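Local coordinates for peroxisomal fatty acid beta-oxidation multifunctional protein MFP2 (PDB 2WTB) that hydrates long-chain enoyl-CoA and oxidises 3-hydroxyacyl-CoA with NAD in peroxisomal fatty acid beta-oxidation during seed germination, at residues A[494-503]-A[553-562]; A[521-531]-A[624-632]. All coordinates share one frame; numbering follows the deposited sequence.

Contact 1 of 2, residues A[494-503]-A[553-562]; sequences TGFAVNRMFF and QFIENFSERT
An aromatic contact between Phe-503 and Phe-554 joins the first turns of helix 498-514, with the loop leading into it, to the C-terminal part of helix 544-557 and the residues that follow. The two rings form an offset stack, centroids 4.6 Å apart and planes at 12°, and each ring also receives the other residue's CB over its face. Phe-554 CG lies anti to its own carbonyl carbon (chi1 -49°), which points the ring at the junction of loop and helix, where CE2 comes 3.4 Å from Arg-500 CA in the helix and 3.7 Å from Gly-495 CA in the loop before it. Replacing Phe-554 by an alanine would probably leave Phe-503 without its stacking partner and open a gap beside Gly-495 and Arg-500. Thr-494 makes a further set of contacts: its CB meets Phe-558 CE1 at 3.5 Å, and its OG1 accepts a weak, bent hydrogen bond from Asn-557 ND2 (2.9 Å). Thr-562 CG2 reaches Phe-503 CE1 (3.4 Å). Phe-558 CZ lies over one face of the Arg-500 guanidinium. Arg-500 and Arg-561 both form salt bridges with Glu-638 of helix 624-644, whose charge probably lets the two guanidinium groups lie close together. Such helix-to-helix packing belongs to the all-helical C-terminal domain of 3-hydroxyacyl-CoA dehydrogenases.

Contact 2 of 2, residues A[521-531]-A[624-632]; sequences LIDRAISKFGM and EKDIIEMTF
Knobs-into-holes packing joins helix 519-529 to the first turns of helix 624-644, the short segments crossing at -83° with axes 9.0 Å apart. Ile-627 fits among Leu-521, Ile-522, Ala-525 and Ile-526, its CD1 3.5 Å from Ile-522 CD1, the two side chains crossing at a slant. In return Ile-526 enters the hole made by Ile-627, Ile-628, Thr-631 and Phe-632, with CD1 directed at Thr-631 CG2 (3.9 Å) and CG2 at the edge of the Phe-632 ring. The small Ala-525 probably allows the close approach here, its CB meeting Glu-624 CG at 3.6 Å. The interface is part of the helical dehydrogenase region, where Tyr-505 of helix 498-514 also packs on Ile-526, Thr-631 and Phe-632. Phe-529 CG stands anti to its backbone N (chi1 173°), a setting that turns one face of the ring to Ile-628, whose CG2 makes a CH-pi contact 4.0 Å from the ring centroid. Phe-529 and Phe-632 meet obliquely, planes at 46°, while Met-531 bends at chi2 to bring CE to the Phe-632 edge. At the exposed margin, Lys-528 NZ forms a salt bridge with Glu-624 OE1 (3.0 Å), the bonds to both carboxylate oxygens being weak.

In the fold
Both contacts lie in the helical part of the dehydrogenase half, away from the predicted active-site glutamates of the hydratase region, with centres about 21 Å apart. Along the chain their segments alternate: 494-503, then 521-531, 553-562 and 624-632, so the two connections cross along the chain. Helices 498-514 and 519-529 are consecutive, and the contacts touch where Phe-502 packs against Met-531. Helix 624-644 links them further, since its first turns form contact 2 and its later part runs on to contact 1. Contact 1 lies nearer the NAD-binding domain: Glu-461 of strand 459-464 accepts hydrogen bonds from the backbone nitrogens of Ala-497 and Val-498, tying the helical bundle to the Rossmann-type sheet.

Contact 1 of 2, residues A[494-503]-A[553-562]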
loop_
_atom_site.group_PDB
_atom_site.type_symbol
_atom_site.label_atom_id
_atom_site.label_comp_id
_atom_site.label_asym_id
_atom_site.label_seq_id
_atom_site.Cartn_x
_atom_site.Cartn_y
_atom_site.Cartn_z
ATOM N N THR A 494 14.365 5.399 -21.008
ATOM C CA THR A 494 13.235 4.794 -21.700
ATOM C C THR A 494 12.310 4.042 -20.744
ATOM O O THR A 494 12.675 2.993 -20.215
ATOM C CB THR A 494 13.720 3.827 -22.793
ATOM O OG1 THR A 494 14.633 4.509 -23.664
ATOM C CG2 THR A 494 12.544 3.299 -23.597
ATOM N N GLY A 495 11.118 4.588 -20.521
ATOM C CA GLY A 495 10.118 3.938 -19.691
ATOM C C GLY A 495 10.380 4.028 -18.197
ATOM O O GLY A 495 9.758 3.315 -17.406
ATOM N N PHE A 496 11.301 4.906 -17.813
ATOM C CA PHE A 496 11.650 5.101 -16.409
ATOM C C PHE A 496 11.844 3.777 -15.668
ATOM O O PHE A 496 12.779 3.029 -15.954
ATOM C CB PHE A 496 10.596 5.961 -15.709
ATOM C CG PHE A 496 10.152 7.147 -16.516
ATOM C CD1 PHE A 496 11.081 7.976 -17.122
ATOM C CD2 PHE A 496 8.806 7.439 -16.661
ATOM C CE1 PHE A 496 10.677 9.070 -17.865
ATOM C CE2 PHE A 496 8.395 8.534 -17.403
ATOM C CZ PHE A 496 9.332 9.349 -18.007
ATOM N N ALA A 497 10.956 3.488 -14.721
ATOM C CA ALA A 497 11.064 2.269 -13.921
ATOM C C ALA A 497 9.910 1.295 -14.153
ATOM O O ALA A 497 10.126 0.153 -14.548
ATOM C CB ALA A 497 11.175 2.608 -12.444
ATOM N N VAL A 498 8.689 1.755 -13.901
ATOM C CA VAL A 498 7.511 0.891 -13.949
ATOM C C VAL A 498 7.260 0.280 -15.328
ATOM O O VAL A 498 7.253 -0.939 -15.482
ATOM C CB VAL A 498 6.247 1.643 -13.491
ATOM C CG1 VAL A 498 5.032 0.734 -13.576
ATOM C CG2 VAL A 498 6.433 2.170 -12.078
ATOM N N ASN A 499 7.050 1.132 -16.326
ATOM C CA ASN A 499 6.763 0.665 -17.677
ATOM C C ASN A 499 7.919 -0.095 -18.318
ATOM O O ASN A 499 7.705 -1.089 -19.005
ATOM C CB ASN A 499 6.334 1.829 -18.570
ATOM C CG ASN A 499 4.961 2.356 -18.211
ATOM O OD1 ASN A 499 4.509 3.365 -18.752
ATOM N ND2 ASN A 499 4.288 1.671 -17.294
ATOM N N ARG A 500 9.142 0.374 -18.095
ATOM C CA ARG A 500 10.316 -0.311 -18.625
ATOM C C ARG A 500 10.469 -1.689 -17.993
ATOM O O ARG A 500 10.945 -2.630 -18.623
ATOM C CB ARG A 500 11.583 0.508 -18.380
ATOM C CG ARG A 500 12.847 -0.209 -18.822
ATOM C CD ARG A 500 14.099 0.528 -18.393
ATOM N NE ARG A 500 15.300 -0.243 -18.702
ATOM C CZ ARG A 500 16.530 0.122 -18.358
ATOM N NH1 ARG A 500 16.726 1.251 -17.692
ATOM N NH2 ARG A 500 17.563 -0.644 -18.680
ATOM N N MET A 501 10.057 -1.792 -16.737
ATOM C CA MET A 501 10.183 -3.019 -15.969
ATOM C C MET A 501 9.311 -4.125 -16.552
ATOM O O MET A 501 9.746 -5.270 -16.689
ATOM C CB MET A 501 9.758 -2.749 -14.530
ATOM C CG MET A 501 10.534 -3.501 -13.477
ATOM S SD MET A 501 9.980 -3.006 -11.838
ATOM C CE MET A 501 11.270 -3.714 -10.826
ATOM N N PHE A 502 8.078 -3.772 -16.901
ATOM C CA PHE A 502 7.084 -4.755 -17.314
ATOM C C PHE A 502 6.854 -4.829 -18.821
ATOM O O PHE A 502 5.911 -5.479 -19.275
ATOM C CB PHE A 502 5.753 -4.496 -16.601
ATOM C CG PHE A 502 5.715 -5.011 -15.192
ATOM C CD1 PHE A 502 5.313 -6.308 -14.928
ATOM C CD2 PHE A 502 6.087 -4.203 -14.134
ATOM C CE1 PHE A 502 5.279 -6.788 -13.633
ATOM C CE2 PHE A 502 6.054 -4.678 -12.838
ATOM C CZ PHE A 502 5.649 -5.972 -12.588
ATOM N N PHE A 503 7.705 -4.174 -19.602
ATOM C CA PHE A 503 7.547 -4.235 -21.051
ATOM C C PHE A 503 7.832 -5.635 -21.615
ATOM O O PHE A 503 7.182 -6.054 -22.572
ATOM C CB PHE A 503 8.349 -3.139 -21.773
ATOM C CG PHE A 503 9.741 -3.546 -22.172
ATOM C CD1 PHE A 503 9.948 -4.426 -23.223
ATOM C CD2 PHE A 503 10.844 -3.021 -21.518
ATOM C CE1 PHE A 503 11.228 -4.795 -23.595
ATOM C CE2 PHE A 503 12.126 -3.383 -21.887
ATOM C CZ PHE A 503 12.318 -4.270 -22.928
ATOM N N GLN A 553 8.028 2.611 -27.683
ATOM C CA GLN A 553 9.172 3.253 -27.050
ATOM C C GLN A 553 10.350 2.296 -26.878
ATOM O O GLN A 553 11.496 2.655 -27.143
ATOM C CB GLN A 553 8.757 3.823 -25.691
ATOM C CG GLN A 553 9.807 4.685 -25.019
ATOM C CD GLN A 553 9.331 5.246 -23.694
ATOM O OE1 GLN A 553 8.205 4.990 -23.266
ATOM N NE2 GLN A 553 10.190 6.018 -23.035
ATOM N N PHE A 554 10.059 1.074 -26.446
ATOM C CA PHE A 554 11.102 0.099 -26.143
ATOM C C PHE A 554 11.590 -0.636 -27.387
ATOM O O PHE A 554 12.759 -1.014 -27.475
ATOM C CB PHE A 554 10.599 -0.900 -25.102
ATOM C CG PHE A 554 9.963 -0.254 -23.910
ATOM C CD1 PHE A 554 8.585 -0.164 -23.807
ATOM C CD2 PHE A 554 10.741 0.278 -22.898
ATOM C CE1 PHE A 554 7.994 0.436 -22.712
ATOM C CE2 PHE A 554 10.158 0.879 -21.801
ATOM C CZ PHE A 554 8.782 0.957 -21.707
ATOM N N ILE A 555 10.691 -0.839 -28.342
ATOM C CA ILE A 555 11.049 -1.478 -29.602
ATOM C C ILE A 555 12.152 -0.698 -30.311
ATOM O O ILE A 555 12.986 -1.276 -31.010
ATOM C CB ILE A 555 9.832 -1.584 -30.541
ATOM C CG1 ILE A 555 8.727 -2.421 -29.894
ATOM C CG2 ILE A 555 10.240 -2.179 -31.878
ATOM C CD1 ILE A 555 7.499 -2.590 -30.766
ATOM N N GLU A 556 12.155 0.617 -30.118
ATOM C CA GLU A 556 13.074 1.499 -30.829
ATOM C C GLU A 556 14.363 1.774 -30.058
ATOM O O GLU A 556 15.375 2.148 -30.649
ATOM C CB GLU A 556 12.375 2.814 -31.183
ATOM C CG GLU A 556 11.174 2.636 -32.103
ATOM C CD GLU A 556 10.412 3.927 -32.336
ATOM O OE1 GLU A 556 10.698 4.923 -31.640
ATOM O OE2 GLU A 556 9.524 3.942 -33.215
ATOM N N ASN A 557 14.330 1.581 -28.743
ATOM C CA ASN A 557 15.500 1.843 -27.910
ATOM C C ASN A 557 16.187 0.579 -27.390
ATOM O O ASN A 557 17.334 0.626 -26.945
ATOM C CB ASN A 557 15.138 2.773 -26.748
ATOM C CG ASN A 557 14.781 4.172 -27.212
ATOM O OD1 ASN A 557 15.237 4.627 -28.260
ATOM N ND2 ASN A 557 13.964 4.865 -26.428
ATOM N N PHE A 558 15.481 -0.547 -27.446
ATOM C CA PHE A 558 16.050 -1.828 -27.038
ATOM C C PHE A 558 15.668 -2.922 -28.031
ATOM O O PHE A 558 15.212 -3.994 -27.637
ATOM C CB PHE A 558 15.565 -2.219 -25.639
ATOM C CG PHE A 558 15.744 -1.144 -24.604
ATOM C CD1 PHE A 558 14.644 -0.513 -24.047
ATOM C CD2 PHE A 558 17.009 -0.770 -24.183
ATOM C CE1 PHE A 558 14.800 0.473 -23.091
ATOM C CE2 PHE A 558 17.172 0.217 -23.227
ATOM C CZ PHE A 558 16.066 0.839 -22.680
ATOM N N SER A 559 15.859 -2.645 -29.317
ATOM C CA SER A 559 15.443 -3.561 -30.380
ATOM C C SER A 559 15.904 -5.006 -30.173
ATOM O O SER A 559 15.126 -5.943 -30.352
ATOM C CB SER A 559 15.924 -3.048 -31.739
ATOM O OG SER A 559 17.328 -2.858 -31.744
ATOM N N GLU A 560 17.167 -5.183 -29.798
ATOM C CA GLU A 560 17.742 -6.518 -29.656
ATOM C C GLU A 560 17.270 -7.236 -28.393
ATOM O O GLU A 560 17.811 -8.277 -28.022
ATOM C CB GLU A 560 19.270 -6.445 -29.677
ATOM N N ARG A 561 16.259 -6.677 -27.737
ATOM C CA ARG A 561 15.742 -7.239 -26.494
ATOM C C ARG A 561 14.220 -7.254 -26.491
ATOM O O ARG A 561 13.598 -7.572 -25.478
ATOM C CB ARG A 561 16.238 -6.427 -25.296
ATOM C CG ARG A 561 17.659 -6.731 -24.867
ATOM C CD ARG A 561 18.233 -5.573 -24.070
ATOM N NE ARG A 561 17.258 -5.016 -23.135
ATOM C CZ ARG A 561 17.415 -3.862 -22.495
ATOM N NH1 ARG A 561 18.506 -3.137 -22.690
ATOM N NH2 ARG A 561 16.478 -3.428 -21.663
ATOM N N THR A 562 13.624 -6.902 -27.624
ATOM C CA THR A 562 12.175 -6.799 -27.713
ATOM C C THR A 562 11.611 -7.659 -28.839
ATOM O O THR A 562 12.336 -8.064 -29.749
ATOM C CB THR A 562 11.721 -5.337 -27.918
ATOM O OG1 THR A 562 12.205 -4.854 -29.178
ATOM C CG2 THR A 562 12.255 -4.448 -26.807
#

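Contact 2 of 2, residues A[521-531]-A[624-632]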
loop_
_atom_site.group_PDB
_atom_site.type_symbol
_atom_site.label_atom_id
_atom_site.label_comp_id
_atom_site.label_asym_id
_atom_site.label_seq_id
_atom_site.Cartn_x
_atom_site.Cartn_y
_atom_site.Cartn_z
ATOM N N LEU A 521 -4.723 -19.933 -21.041
ATOM C CA LEU A 521 -3.989 -20.667 -20.017
ATOM C C LEU A 521 -2.970 -19.734 -19.370
ATOM O O LEU A 521 -2.816 -19.715 -18.149
ATOM C CB LEU A 521 -3.281 -21.883 -20.617
ATOM C CG LEU A 521 -4.147 -22.947 -21.298
ATOM C CD1 LEU A 521 -3.280 -24.083 -21.825
ATOM C CD2 LEU A 521 -5.209 -23.477 -20.347
ATOM N N ILE A 522 -2.277 -18.962 -20.203
ATOM C CA ILE A 522 -1.315 -17.976 -19.726
ATOM C C ILE A 522 -1.956 -17.062 -18.687
ATOM O O ILE A 522 -1.452 -16.921 -17.572
ATOM C CB ILE A 522 -0.782 -17.102 -20.878
ATOM C CG1 ILE A 522 -0.191 -17.968 -21.993
ATOM C CG2 ILE A 522 0.251 -16.107 -20.362
ATOM C CD1 ILE A 522 1.141 -18.593 -21.647
ATOM N N ASP A 523 -3.073 -16.446 -19.063
ATOM C CA ASP A 523 -3.779 -15.522 -18.182
ATOM C C ASP A 523 -4.199 -16.178 -16.872
ATOM O O ASP A 523 -4.028 -15.598 -15.800
ATOM C CB ASP A 523 -5.001 -14.929 -18.888
ATOM C CG ASP A 523 -4.628 -13.852 -19.888
ATOM O OD1 ASP A 523 -3.425 -13.708 -20.188
ATOM O OD2 ASP A 523 -5.537 -13.147 -20.373
ATOM N N ARG A 524 -4.743 -17.386 -16.963
ATOM C CA ARG A 524 -5.218 -18.097 -15.780
ATOM C C ARG A 524 -4.068 -18.456 -14.844
ATOM O O ARG A 524 -4.192 -18.352 -13.623
ATOM C CB ARG A 524 -5.986 -19.358 -16.183
ATOM N N ALA A 525 -2.948 -18.877 -15.420
ATOM C CA ALA A 525 -1.788 -19.258 -14.629
ATOM C C ALA A 525 -1.243 -18.063 -13.860
ATOM O O ALA A 525 -0.791 -18.193 -12.721
ATOM C CB ALA A 525 -0.709 -19.846 -15.523
ATOM N N ILE A 526 -1.302 -16.896 -14.493
ATOM C CA ILE A 526 -0.700 -15.686 -13.947
ATOM C C ILE A 526 -1.664 -14.896 -13.061
ATOM O O ILE A 526 -1.242 -14.216 -12.125
ATOM C CB ILE A 526 -0.141 -14.794 -15.075
ATOM C CG1 ILE A 526 0.999 -15.521 -15.793
ATOM C CG2 ILE A 526 0.335 -13.463 -14.523
ATOM C CD1 ILE A 526 1.553 -14.779 -16.987
ATOM N N SER A 527 -2.958 -14.992 -13.352
ATOM C CA SER A 527 -3.968 -14.348 -12.518
ATOM C C SER A 527 -4.074 -15.066 -11.181
ATOM O O SER A 527 -4.497 -14.484 -10.181
ATOM C CB SER A 527 -5.327 -14.335 -13.219
ATOM O OG SER A 527 -5.322 -13.457 -14.331
ATOM N N LYS A 528 -3.685 -16.336 -11.174
ATOM C CA LYS A 528 -3.695 -17.136 -9.958
ATOM C C LYS A 528 -2.383 -16.945 -9.218
ATOM O O LYS A 528 -2.316 -17.091 -8.000
ATOM C CB LYS A 528 -3.911 -18.616 -10.287
ATOM C CG LYS A 528 -4.004 -19.517 -9.066
ATOM C CD LYS A 528 -4.515 -20.901 -9.435
ATOM C CE LYS A 528 -3.596 -21.585 -10.432
ATOM N NZ LYS A 528 -4.097 -22.935 -10.812
ATOM N N PHE A 529 -1.339 -16.613 -9.971
ATOM C CA PHE A 529 -0.026 -16.348 -9.395
ATOM C C PHE A 529 -0.095 -15.214 -8.379
ATOM O O PHE A 529 0.682 -15.177 -7.429
ATOM C CB PHE A 529 0.981 -16.011 -10.497
ATOM C CG PHE A 529 2.316 -15.554 -9.983
ATOM C CD1 PHE A 529 3.112 -16.401 -9.231
ATOM C CD2 PHE A 529 2.782 -14.279 -10.264
ATOM C CE1 PHE A 529 4.345 -15.980 -8.760
ATOM C CE2 PHE A 529 4.013 -13.854 -9.799
ATOM C CZ PHE A 529 4.794 -14.705 -9.046
ATOM N N GLY A 530 -1.033 -14.297 -8.583
ATOM C CA GLY A 530 -1.206 -13.176 -7.678
ATOM C C GLY A 530 -1.580 -11.889 -8.390
ATOM O O GLY A 530 -2.120 -10.968 -7.780
ATOM N N MET A 531 -1.285 -11.826 -9.684
ATOM C CA MET A 531 -1.665 -10.682 -10.501
ATOM C C MET A 531 -3.180 -10.538 -10.514
ATOM O O MET A 531 -3.903 -11.529 -10.413
ATOM C CB MET A 531 -1.143 -10.846 -11.930
ATOM C CG MET A 531 0.368 -10.757 -12.050
ATOM S SD MET A 531 0.955 -9.069 -11.844
ATOM C CE MET A 531 2.695 -9.337 -11.539
ATOM N N GLU A 624 2.131 -24.332 -15.524
ATOM C CA GLU A 624 1.819 -23.017 -14.981
ATOM C C GLU A 624 3.060 -22.372 -14.375
ATOM O O GLU A 624 3.250 -21.158 -14.471
ATOM C CB GLU A 624 0.703 -23.105 -13.941
ATOM C CG GLU A 624 -0.684 -23.289 -14.533
ATOM C CD GLU A 624 -1.779 -23.192 -13.487
ATOM O OE1 GLU A 624 -1.458 -22.907 -12.313
ATOM O OE2 GLU A 624 -2.960 -23.400 -13.838
ATOM N N LYS A 625 3.903 -23.189 -13.752
ATOM C CA LYS A 625 5.167 -22.705 -13.213
ATOM C C LYS A 625 6.042 -22.147 -14.332
ATOM O O LYS A 625 6.660 -21.092 -14.186
ATOM C CB LYS A 625 5.906 -23.825 -12.477
ATOM C CG LYS A 625 7.297 -23.432 -12.005
ATOM C CD LYS A 625 8.015 -24.590 -11.330
ATOM C CE LYS A 625 9.376 -24.153 -10.808
ATOM N NZ LYS A 625 10.125 -25.271 -10.170
ATOM N N ASP A 626 6.077 -22.863 -15.453
ATOM C CA ASP A 626 6.888 -22.472 -16.601
ATOM C C ASP A 626 6.362 -21.206 -17.271
ATOM O O ASP A 626 7.142 -20.330 -17.647
ATOM C CB ASP A 626 6.969 -23.617 -17.614
ATOM C CG ASP A 626 7.744 -24.806 -17.085
ATOM O OD1 ASP A 626 8.471 -24.634 -16.082
ATOM O OD2 ASP A 626 7.629 -25.907 -17.670
ATOM N N ILE A 627 5.044 -21.113 -17.431
ATOM C CA ILE A 627 4.436 -19.908 -17.981
ATOM C C ILE A 627 4.879 -18.702 -17.165
ATOM O O ILE A 627 5.416 -17.732 -17.702
ATOM C CB ILE A 627 2.899 -19.975 -17.957
ATOM C CG1 ILE A 627 2.381 -20.905 -19.053
ATOM C CG2 ILE A 627 2.308 -18.585 -18.133
ATOM C CD1 ILE A 627 0.870 -21.019 -19.081
ATOM N N ILE A 628 4.655 -18.779 -15.859
ATOM C CA ILE A 628 5.064 -17.724 -14.948
ATOM C C ILE A 628 6.561 -17.453 -15.063
ATOM O O ILE A 628 6.982 -16.305 -15.201
ATOM C CB ILE A 628 4.709 -18.081 -13.491
ATOM C CG1 ILE A 628 3.190 -18.097 -13.306
ATOM C CG2 ILE A 628 5.343 -17.095 -12.529
ATOM C CD1 ILE A 628 2.741 -18.670 -11.982
ATOM N N GLU A 629 7.363 -18.513 -15.027
ATOM C CA GLU A 629 8.815 -18.363 -15.029
ATOM C C GLU A 629 9.361 -17.733 -16.308
ATOM O O GLU A 629 10.342 -16.994 -16.268
ATOM C CB GLU A 629 9.505 -19.700 -14.747
ATOM C CG GLU A 629 9.443 -20.123 -13.288
ATOM C CD GLU A 629 10.501 -21.148 -12.925
ATOM O OE1 GLU A 629 11.149 -21.689 -13.845
ATOM O OE2 GLU A 629 10.682 -21.410 -11.716
ATOM N N MET A 630 8.726 -18.024 -17.439
ATOM C CA MET A 630 9.171 -17.481 -18.719
ATOM C C MET A 630 8.623 -16.074 -18.954
ATOM O O MET A 630 9.087 -15.353 -19.838
ATOM C CB MET A 630 8.765 -18.401 -19.876
ATOM C CG MET A 630 9.386 -19.787 -19.819
ATOM S SD MET A 630 9.194 -20.709 -21.360
ATOM C CE MET A 630 10.298 -19.798 -22.435
ATOM N N THR A 631 7.638 -15.687 -18.154
ATOM C CA THR A 631 6.999 -14.390 -18.312
ATOM C C THR A 631 7.534 -13.372 -17.306
ATOM O O THR A 631 7.483 -12.166 -17.545
ATOM C CB THR A 631 5.465 -14.510 -18.171
ATOM O OG1 THR A 631 4.956 -15.350 -19.213
ATOM C CG2 THR A 631 4.802 -13.148 -18.268
ATOM N N PHE A 632 8.061 -13.862 -16.189
ATOM C CA PHE A 632 8.478 -12.983 -15.098
ATOM C C PHE A 632 9.988 -12.869 -14.921
ATOM O O PHE A 632 10.489 -11.832 -14.488
ATOM C CB PHE A 632 7.820 -13.409 -13.787
ATOM C CG PHE A 632 6.426 -12.894 -13.626
ATOM C CD1 PHE A 632 6.201 -11.592 -13.220
ATOM C CD2 PHE A 632 5.339 -13.703 -13.891
ATOM C CE1 PHE A 632 4.916 -11.112 -13.077
ATOM C CE2 PHE A 632 4.050 -13.227 -13.746
ATOM C CZ PHE A 632 3.837 -11.934 -13.341
#